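Local coordinates for YrdC-like domain-containing protein (Streptococcus mutans, PDB 3L7V) that is functionally uncharacterised but belongs to the YrdC/Sua5 family, may bind double-stranded RNA and may take part in tRNA modification, at residues Leu131-Glu136 with Gly157-Val162. Sequence-based numbering, arbitrary orientation.
Sequences LPWKAE and GTSCFV. With SO4 (sulfate ion), chain C.
The indole of Trp133 reaches across to Ser159, its NE1 donating a nearly straight hydrogen bond (171°) to OG at 3.0 Å, with the hydroxyl oxygen almost in the ring plane. One indole face lies against Phe161, whose CZ sits 3.9 Å from Trp133 CE2 and is offset toward the rim; the two rings meet obliquely, planes at 57°. Phe161 CD2 also meets Leu131 CB, so one phenyl ring touches both Leu131 and Trp133. CG beside the backbone N (chi1 -74°) turns the NE1 edge of Trp133 toward Ser159 and one face toward Phe161.

On the backbone, Leu131 and Ser159 form an antiparallel hydrogen-bonded pair: Leu131 N to Ser159 O is 3.0 Å, Ser159 N to Leu131 O 3.1 Å. Thr158 CA adds a CA-H...O contact to Leu131 O. Beyond Pro132 the strands part, and a water accepts from Trp133 N and donates to Gly157 O, 3.0 Å from each. Leu103 and Leu106 of helix 100-106 pack on Phe161.

Past the strand end, Lys134 sits at the N-cap position of helix 135-143, and Ala135 N binds a sulfate, probably from the crystallisation liquor, through O2. The buried Ser159 hydroxyl accepts from the indole and donates to the carbonyl Met152 O, a relay that fixes its orientation and ties the end of strand 127-132 to residues preceding strand 158-163.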
loop_
_atom_site.group_PDB
_atom_site.type_symbol
_atom_site.label_atom_id
_atom_site.label_comp_id
_atom_site.label_asym_id
_atom_site.label_seq_id
_atom_site.Cartn_x
_atom_site.Cartn_y
_atom_site.Cartn_z
ATOM N N LEU A 131 -1.276 3.257 10.622
ATOM C CA LEU A 131 -0.377 3.695 11.705
ATOM C C LEU A 131 -0.158 5.235 11.769
ATOM O O LEU A 131 -0.401 5.938 10.795
ATOM C CB LEU A 131 0.978 2.978 11.560
ATOM C CG LEU A 131 0.977 1.453 11.764
ATOM C CD1 LEU A 131 2.240 0.793 11.193
ATOM C CD2 LEU A 131 0.777 1.093 13.254
ATOM N N PRO A 132 0.306 5.756 12.921
ATOM C CA PRO A 132 0.728 7.168 13.023
ATOM C C PRO A 132 2.173 7.360 12.555
ATOM O O PRO A 132 2.943 6.405 12.577
ATOM C CB PRO A 132 0.661 7.459 14.533
ATOM C CG PRO A 132 0.173 6.159 15.201
ATOM C CD PRO A 132 0.444 5.053 14.210
ATOM N N TRP A 133 2.543 8.571 12.153
ATOM C CA TRP A 133 3.946 8.878 11.799
ATOM C C TRP A 133 4.784 9.224 13.027
ATOM O O TRP A 133 4.288 9.832 13.979
ATOM C CB TRP A 133 4.035 10.053 10.807
ATOM C CG TRP A 133 3.628 9.722 9.396
ATOM C CD1 TRP A 133 2.359 9.469 8.942
ATOM C CD2 TRP A 133 4.491 9.623 8.250
ATOM N NE1 TRP A 133 2.384 9.211 7.588
ATOM C CE2 TRP A 133 3.676 9.305 7.140
ATOM C CE3 TRP A 133 5.870 9.773 8.055
ATOM C CZ2 TRP A 133 4.199 9.128 5.854
ATOM C CZ3 TRP A 133 6.385 9.597 6.775
ATOM C CH2 TRP A 133 5.548 9.281 5.692
ATOM N N LYS A 134 6.056 8.848 13.000
ATOM C CA LYS A 134 7.009 9.351 13.995
ATOM C C LYS A 134 7.163 10.864 13.860
ATOM O O LYS A 134 7.302 11.378 12.750
ATOM C CB LYS A 134 8.368 8.680 13.822
ATOM C CG LYS A 134 8.396 7.253 14.303
ATOM C CD LYS A 134 9.380 6.440 13.489
ATOM C CE LYS A 134 10.706 6.314 14.195
ATOM N NZ LYS A 134 10.548 5.376 15.331
ATOM N N ALA A 135 7.139 11.575 14.985
ATOM C CA ALA A 135 7.225 13.041 14.965
ATOM C C ALA A 135 8.294 13.569 14.014
ATOM O O ALA A 135 8.032 14.462 13.210
ATOM C CB ALA A 135 7.461 13.595 16.364
ATOM N N GLU A 136 9.498 13.016 14.117
ATOM C CA GLU A 136 10.628 13.522 13.355
ATOM C C GLU A 136 10.482 13.212 11.864
ATOM O O GLU A 136 10.933 13.986 11.013
ATOM C CB GLU A 136 11.932 12.941 13.900
ATOM C CG GLU A 136 13.172 13.431 13.180
ATOM C CD GLU A 136 13.659 14.770 13.694
ATOM O OE1 GLU A 136 13.443 15.792 13.005
ATOM O OE2 GLU A 136 14.258 14.800 14.790
ATOM N N GLY A 157 -3.407 12.408 10.906
ATOM C CA GLY A 157 -1.978 12.227 10.714
ATOM C C GLY A 157 -1.543 10.778 10.532
ATOM O O GLY A 157 -0.387 10.447 10.761
ATOM N N THR A 158 -2.463 9.911 10.120
ATOM C CA THR A 158 -2.150 8.497 9.932
ATOM C C THR A 158 -2.025 8.182 8.441
ATOM O O THR A 158 -2.536 8.940 7.608
ATOM C CB THR A 158 -3.237 7.585 10.576
ATOM O OG1 THR A 158 -4.524 7.881 10.018
ATOM C CG2 THR A 158 -3.307 7.793 12.096
ATOM N N SER A 159 -1.337 7.084 8.109
ATOM C CA SER A 159 -1.338 6.524 6.744
ATOM C C SER A 159 -1.476 5.003 6.779
ATOM O O SER A 159 -1.322 4.385 7.847
ATOM C CB SER A 159 -0.054 6.874 5.977
ATOM O OG SER A 159 0.158 8.273 5.859
ATOM N N CYS A 160 -1.768 4.407 5.616
ATOM C CA CYS A 160 -1.726 2.952 5.448
ATOM C C CYS A 160 -0.371 2.521 4.868
ATOM O O CYS A 160 -0.052 2.869 3.729
ATOM C CB CYS A 160 -2.860 2.460 4.529
ATOM S SG CYS A 160 -2.908 0.630 4.301
ATOM N N PHE A 161 0.409 1.764 5.645
ATOM C CA PHE A 161 1.729 1.276 5.211
ATOM C C PHE A 161 1.643 -0.190 4.733
ATOM O O PHE A 161 1.210 -1.061 5.486
ATOM C CB PHE A 161 2.759 1.390 6.362
ATOM C CG PHE A 161 3.128 2.813 6.733
ATOM C CD1 PHE A 161 4.248 3.426 6.183
ATOM C CD2 PHE A 161 2.362 3.529 7.640
ATOM C CE1 PHE A 161 4.586 4.719 6.523
ATOM C CE2 PHE A 161 2.692 4.830 7.980
ATOM C CZ PHE A 161 3.808 5.427 7.421
ATOM N N VAL A 162 2.077 -0.466 3.506
ATOM C CA VAL A 162 1.873 -1.783 2.875
ATOM C C VAL A 162 3.189 -2.464 2.519
ATOM O O VAL A 162 4.092 -1.798 2.031
ATOM C CB VAL A 162 1.084 -1.635 1.549
ATOM C CG1 VAL A 162 0.720 -2.987 0.995
ATOM C CG2 VAL A 162 -0.157 -0.801 1.757
HETATM S S SO4 C . 8.025 9.268 18.133
HETATM O O1 SO4 C . 7.707 8.900 19.509
HETATM O O2 SO4 C . 6.886 9.996 17.573
HETATM O O3 SO4 C . 9.210 10.123 18.115
HETATM O O4 SO4 C . 8.315 8.062 17.357
HETATM O O HOH W 1 1.610 11.291 12.892
#